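Local structure of SusD superfamily protein (Bacteroides fragilis NCTC 9343, 3NQP) at residues Y319-Y324 with F338-Y342; D328-R333 with R412-A417. The protein probably binds glycans at the bacterial outer membrane as a SusD-type protein. All coordinates share one frame. Residue numbers count along the deposited sequence, not the author numbering.

Two ways of fixing neighbouring pieces of this SusD-family chain to their surroundings can be compared here. Residues 319-342 supply three of the four segments; the fourth, 412-417, comes from much later in the chain. Contact 1 and contact 2 have centres about 17 Å apart on the same side of the molecule, and their segments alternate along the chain: 328-333 leads into helix 333-337, which ends where strand 338-344 begins. Contact 1 is buried and joins the short helix 321-325 to a hairpin strand, with aromatic packing inside and water at its polar end. Contact 2 is only partly buried. It fastens the loop before helix 333-337 to the end of helix 399-414, and direct hydrogen bonds replace the aromatic cluster.

Contact 1: Y319-Y324 with F338-Y342; sequences YNKAVY and FIASY. With EDO (1,2-ethanediol), chain E.
A short helix can be seated on a strand chiefly by side-chain packing: here helix 321-325 rests on the first strand of the hairpin 338-344/351-358, in the SusD-family region. Extended Y319 and N320 lead into the helical turn, with N320 as N-cap: its OD1 accepts from A322 N at 3.0 Å, and V323 N bonds N320 O at 2.9 Å. Segment 338-342 is extended. The CA atoms come nearest at Y324 and F338, 7.2 Å apart.

Apolar packing centres on F338 (chi1 m), in an aromatic cluster with Y319 (m) and Y324 (t). Its ring stands nearly perpendicular to both tyrosines, at 86° to Y319 (centroids 6.0 Å) and 90° to Y324 (5.7 Å); F338 also touches V358 of the partner strand. Y324 CZ lies 3.8 Å from A340 CB.

Polar links run through water. Water 1 joins Y324 OH (3.3 Å) to A340 N (2.9 Å); water 2 joins Y324 OH (2.6 Å) to Y342 OH (2.5 Å). E335 also bonds Y324 OH, E48 bonds Y319 OH. K321 NZ, bonded to L353 O, donates to EDO O2 (3.0 Å), probably crystallisation liquor. The chemistry implies a hydrophobic joint whose buried tyrosine hydroxyls remain satisfied.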
loop_
_atom_site.group_PDB
_atom_site.type_symbol
_atom_site.label_atom_id
_atom_site.label_comp_id
_atom_site.label_asym_id
_atom_site.label_seq_id
_atom_site.Cartn_x
_atom_site.Cartn_y
_atom_site.Cartn_z
ATOM N N TYR A 319 -2.508 -15.475 2.870
ATOM C CA TYR A 319 -1.140 -15.599 2.399
ATOM C C TYR A 319 -0.691 -17.033 2.377
ATOM O O TYR A 319 -1.016 -17.827 3.273
ATOM C CB TYR A 319 -0.196 -14.792 3.264
ATOM C CG TYR A 319 -0.404 -13.311 3.107
ATOM C CD1 TYR A 319 0.190 -12.626 2.068
ATOM C CD2 TYR A 319 -1.204 -12.607 3.986
ATOM C CE1 TYR A 319 -0.025 -11.248 1.891
ATOM C CE2 TYR A 319 -1.395 -11.196 3.840
ATOM C CZ TYR A 319 -0.805 -10.558 2.764
ATOM O OH TYR A 319 -0.980 -9.209 2.560
ATOM N N ASN A 320 0.103 -17.366 1.363
ATOM C CA ASN A 320 0.769 -18.670 1.306
ATOM C C ASN A 320 1.531 -18.775 2.616
ATOM O O ASN A 320 2.105 -17.789 3.083
ATOM C CB ASN A 320 1.742 -18.649 0.142
ATOM C CG ASN A 320 2.399 -19.955 -0.106
ATOM O OD1 ASN A 320 3.217 -20.418 0.701
ATOM N ND2 ASN A 320 2.070 -20.577 -1.249
ATOM N N LYS A 321 1.555 -19.955 3.203
ATOM C CA LYS A 321 2.142 -20.114 4.534
ATOM C C LYS A 321 3.669 -19.871 4.592
ATOM O O LYS A 321 4.232 -19.632 5.666
ATOM C CB LYS A 321 1.816 -21.514 5.054
ATOM C CG LYS A 321 2.513 -22.654 4.320
ATOM C CD LYS A 321 2.179 -24.034 4.967
ATOM C CE LYS A 321 0.753 -24.504 4.498
ATOM N NZ LYS A 321 0.370 -25.832 5.048
ATOM N N ALA A 322 4.326 -19.948 3.448
ATOM C CA ALA A 322 5.732 -19.528 3.325
ATOM C C ALA A 322 5.966 -18.071 3.702
ATOM O O ALA A 322 7.086 -17.706 4.084
ATOM C CB ALA A 322 6.270 -19.799 1.900
ATOM N N VAL A 323 4.943 -17.225 3.624
ATOM C CA VAL A 323 5.109 -15.828 4.019
ATOM C C VAL A 323 5.374 -15.798 5.533
ATOM O O VAL A 323 6.342 -15.198 5.994
ATOM C CB VAL A 323 3.876 -14.988 3.638
ATOM C CG1 VAL A 323 3.924 -13.607 4.221
ATOM C CG2 VAL A 323 3.741 -14.894 2.070
ATOM N N TYR A 324 4.501 -16.448 6.296
ATOM C CA TYR A 324 4.730 -16.688 7.747
ATOM C C TYR A 324 6.065 -17.389 8.062
ATOM O O TYR A 324 6.842 -16.940 8.927
ATOM C CB TYR A 324 3.545 -17.452 8.317
ATOM C CG TYR A 324 3.580 -17.771 9.815
ATOM C CD1 TYR A 324 3.296 -16.789 10.752
ATOM C CD2 TYR A 324 3.895 -19.048 10.281
ATOM C CE1 TYR A 324 3.309 -17.065 12.124
ATOM C CE2 TYR A 324 3.903 -19.345 11.682
ATOM C CZ TYR A 324 3.599 -18.346 12.586
ATOM O OH TYR A 324 3.595 -18.579 13.944
ATOM N N PHE A 338 0.577 -12.325 12.259
ATOM C CA PHE A 338 -0.104 -13.548 12.033
ATOM C C PHE A 338 -0.370 -14.355 13.313
ATOM O O PHE A 338 0.377 -14.276 14.286
ATOM C CB PHE A 338 0.756 -14.457 11.182
ATOM C CG PHE A 338 0.910 -14.041 9.755
ATOM C CD1 PHE A 338 -0.130 -14.163 8.856
ATOM C CD2 PHE A 338 2.147 -13.657 9.285
ATOM C CE1 PHE A 338 0.061 -13.849 7.511
ATOM C CE2 PHE A 338 2.314 -13.304 7.919
ATOM C CZ PHE A 338 1.281 -13.447 7.069
ATOM N N ILE A 339 -1.442 -15.151 13.276
ATOM C CA ILE A 339 -1.588 -16.310 14.150
ATOM C C ILE A 339 -1.638 -17.527 13.242
ATOM O O ILE A 339 -2.213 -17.485 12.157
ATOM C CB ILE A 339 -2.859 -16.268 15.082
ATOM C CG1 ILE A 339 -2.797 -17.405 16.131
ATOM C CG2 ILE A 339 -4.179 -16.265 14.248
ATOM C CD1 ILE A 339 -3.930 -17.341 17.270
ATOM N N ALA A 340 -1.017 -18.627 13.675
ATOM C CA ALA A 340 -0.982 -19.844 12.860
ATOM C C ALA A 340 -2.005 -20.864 13.385
ATOM O O ALA A 340 -2.257 -20.965 14.598
ATOM C CB ALA A 340 0.435 -20.435 12.891
ATOM N N SER A 341 -2.576 -21.641 12.472
ATOM C CA SER A 341 -3.415 -22.774 12.850
ATOM C C SER A 341 -2.725 -24.037 12.353
ATOM O O SER A 341 -2.107 -24.048 11.276
ATOM C CB SER A 341 -4.846 -22.635 12.295
ATOM O OG SER A 341 -4.903 -22.556 10.871
ATOM N N TYR A 342 -2.854 -25.094 13.132
ATOM C CA TYR A 342 -2.118 -26.344 12.917
ATOM C C TYR A 342 -3.061 -27.565 12.880
ATOM O O TYR A 342 -4.032 -27.615 13.609
ATOM C CB TYR A 342 -1.127 -26.583 14.058
ATOM C CG TYR A 342 -0.032 -25.567 14.158
ATOM C CD1 TYR A 342 -0.254 -24.330 14.749
ATOM C CD2 TYR A 342 1.222 -25.815 13.614
ATOM C CE1 TYR A 342 0.752 -23.392 14.814
ATOM C CE2 TYR A 342 2.209 -24.896 13.676
ATOM C CZ TYR A 342 1.983 -23.688 14.271
ATOM O OH TYR A 342 3.002 -22.744 14.324
HETATM C C1 EDO E . -1.681 -28.576 4.453
HETATM O O1 EDO E . -0.695 -28.302 5.447
HETATM C C2 EDO E . -2.816 -27.546 4.432
HETATM O O2 EDO E . -2.408 -26.273 3.902
HETATM O O HOH W 1 0.881 -18.577 15.814
HETATM O O HOH W 2 2.918 -20.533 15.559
#

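Contact 2: D328-R333 with R412-A417; sequences DDADTR and RAYGNA
The end of a helix leaves backbone carbonyls open to partners from another part of the chain, and the loop 328-333 takes advantage of this at 412-417. D328 to D331 form a type I beta turn, closed by D331 N to D328 O at 3.1 Å. Opposite, helix 399-414 ends at Y414, and G415 leaves helical geometry with phi 64°. Their CA atoms come nearest at D331 and Y414, 4.5 Å apart.

T332 (chi1 p) binds A413 O twice, through N at 2.9 Å and OG1 at 2.5 Å. Y414 (chi1 m, chi2 85°) starts away from the loop, but its ring swings back so that OH donates to D328 OD2 at 2.6 Å; D328 is itself m. D331 (t) lays CB over the face of that ring in a CH-pi contact, 4.2 Å from the centroid, while Y423 of helix 420-423 stacks with Y414.

This is a loop capping its own next helix while docking on the end of another, within the helix-rich SusD fold. D331 OD1 accepts from R333 N at 2.9 Å, the capping bond ahead of helix 333-337, and the D331 carboxylate also pairs with the R333 guanidinium: NE to OD1 3.0 Å, NH2 to OD2 2.9 Å. R333 (m, t, m) spreads one guanidinium face over A413 CB, 3.4 Å from NE, and reaches on to E445 and E441 of helix 431-445. Water 3 bridges D328 N (3.1 Å), D331 OD2 (2.6 Å) and Y414 OH (2.8 Å). A330 CB packs on Y414 CD2 at 3.9 Å and, toward the surface, on A417 CB at 3.8 Å.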
loop_
_atom_site.group_PDB
_atom_site.type_symbol
_atom_site.label_atom_id
_atom_site.label_comp_id
_atom_site.label_asym_id
_atom_site.label_seq_id
_atom_site.Cartn_x
_atom_site.Cartn_y
_atom_site.Cartn_z
ATOM N N ASP A 328 11.847 -15.286 11.068
ATOM C CA ASP A 328 12.437 -15.910 12.267
ATOM C C ASP A 328 11.498 -15.773 13.444
ATOM O O ASP A 328 10.734 -14.805 13.528
ATOM C CB ASP A 328 13.749 -15.212 12.648
ATOM C CG ASP A 328 14.799 -15.360 11.599
ATOM O OD1 ASP A 328 14.932 -16.483 11.084
ATOM O OD2 ASP A 328 15.478 -14.374 11.279
ATOM N N ASP A 329 11.521 -16.741 14.355
ATOM C CA ASP A 329 10.657 -16.666 15.524
ATOM C C ASP A 329 11.001 -15.469 16.403
ATOM O O ASP A 329 10.139 -14.987 17.114
ATOM C CB ASP A 329 10.705 -17.948 16.366
ATOM C CG ASP A 329 9.987 -19.127 15.710
ATOM O OD1 ASP A 329 9.027 -18.957 14.918
ATOM O OD2 ASP A 329 10.384 -20.253 16.042
ATOM N N ALA A 330 12.242 -14.981 16.339
ATOM C CA ALA A 330 12.685 -13.863 17.182
ATOM C C ALA A 330 12.256 -12.523 16.606
ATOM O O ALA A 330 12.477 -11.506 17.222
ATOM C CB ALA A 330 14.220 -13.865 17.351
ATOM N N ASP A 331 11.680 -12.536 15.414
ATOM C CA ASP A 331 11.164 -11.332 14.735
ATOM C C ASP A 331 9.737 -11.111 15.275
ATOM O O ASP A 331 8.834 -11.889 14.993
ATOM C CB ASP A 331 11.171 -11.588 13.227
ATOM C CG ASP A 331 10.768 -10.410 12.380
ATOM O OD1 ASP A 331 10.023 -9.523 12.850
ATOM O OD2 ASP A 331 11.188 -10.396 11.193
ATOM N N THR A 332 9.544 -10.022 16.022
ATOM C CA THR A 332 8.243 -9.695 16.642
ATOM C C THR A 332 7.158 -9.451 15.587
ATOM O O THR A 332 5.992 -9.579 15.892
ATOM C CB THR A 332 8.332 -8.438 17.529
ATOM O OG1 THR A 332 8.688 -7.299 16.721
ATOM C CG2 THR A 332 9.419 -8.621 18.626
ATOM N N ARG A 333 7.522 -9.146 14.343
ATOM C CA ARG A 333 6.499 -8.952 13.296
ATOM C C ARG A 333 5.744 -10.249 13.007
ATOM O O ARG A 333 4.619 -10.217 12.497
ATOM C CB ARG A 333 7.115 -8.427 12.010
ATOM C CG ARG A 333 7.808 -7.074 12.161
ATOM C CD ARG A 333 8.489 -6.651 10.896
ATOM N NE ARG A 333 9.675 -7.455 10.647
ATOM C CZ ARG A 333 10.698 -7.098 9.886
ATOM N NH1 ARG A 333 10.693 -5.944 9.214
ATOM N NH2 ARG A 333 11.725 -7.908 9.768
ATOM N N ARG A 412 14.516 -2.823 15.014
ATOM C CA ARG A 412 13.204 -2.628 15.638
ATOM C C ARG A 412 12.396 -3.925 15.675
ATOM O O ARG A 412 11.787 -4.232 16.678
ATOM C CB ARG A 412 12.415 -1.520 14.935
ATOM C CG ARG A 412 11.207 -1.020 15.736
ATOM C CD ARG A 412 9.941 -1.859 15.470
ATOM N NE ARG A 412 9.392 -1.608 14.134
ATOM C CZ ARG A 412 8.611 -0.569 13.814
ATOM N NH1 ARG A 412 8.262 0.318 14.731
ATOM N NH2 ARG A 412 8.160 -0.415 12.562
ATOM N N ALA A 413 12.393 -4.670 14.568
ATOM C CA ALA A 413 11.635 -5.915 14.445
ATOM C C ALA A 413 12.007 -6.938 15.511
ATOM O O ALA A 413 11.119 -7.581 16.100
ATOM C CB ALA A 413 11.833 -6.531 13.045
ATOM N N TYR A 414 13.316 -7.110 15.738
ATOM C CA TYR A 414 13.769 -8.179 16.628
ATOM C C TYR A 414 13.676 -7.823 18.117
ATOM O O TYR A 414 13.726 -8.717 18.956
ATOM C CB TYR A 414 15.172 -8.651 16.254
ATOM C CG TYR A 414 15.178 -9.498 14.993
ATOM C CD1 TYR A 414 15.232 -8.912 13.737
ATOM C CD2 TYR A 414 15.102 -10.875 15.069
ATOM C CE1 TYR A 414 15.239 -9.672 12.584
ATOM C CE2 TYR A 414 15.087 -11.644 13.921
ATOM C CZ TYR A 414 15.159 -11.037 12.675
ATOM O OH TYR A 414 15.119 -11.839 11.549
ATOM N N GLY A 415 13.551 -6.541 18.429
ATOM C CA GLY A 415 13.238 -6.078 19.786
ATOM C C GLY A 415 14.357 -6.439 20.723
ATOM O O GLY A 415 15.515 -6.252 20.380
ATOM N N ASN A 416 14.013 -7.040 21.866
ATOM C CA ASN A 416 15.003 -7.449 22.851
ATOM C C ASN A 416 15.801 -8.654 22.375
ATOM O O ASN A 416 16.800 -8.995 22.999
ATOM C CB ASN A 416 14.333 -7.842 24.199
ATOM C CG ASN A 416 13.666 -6.681 24.878
ATOM O OD1 ASN A 416 14.101 -5.538 24.753
ATOM N ND2 ASN A 416 12.598 -6.966 25.612
ATOM N N ALA A 417 15.336 -9.336 21.324
ATOM C CA ALA A 417 16.089 -10.455 20.755
ATOM C C ALA A 417 17.128 -10.015 19.688
ATOM O O ALA A 417 17.829 -10.847 19.115
ATOM C CB ALA A 417 15.111 -11.519 20.184
HETATM O O HOH W 3 12.580 -12.387 10.404
#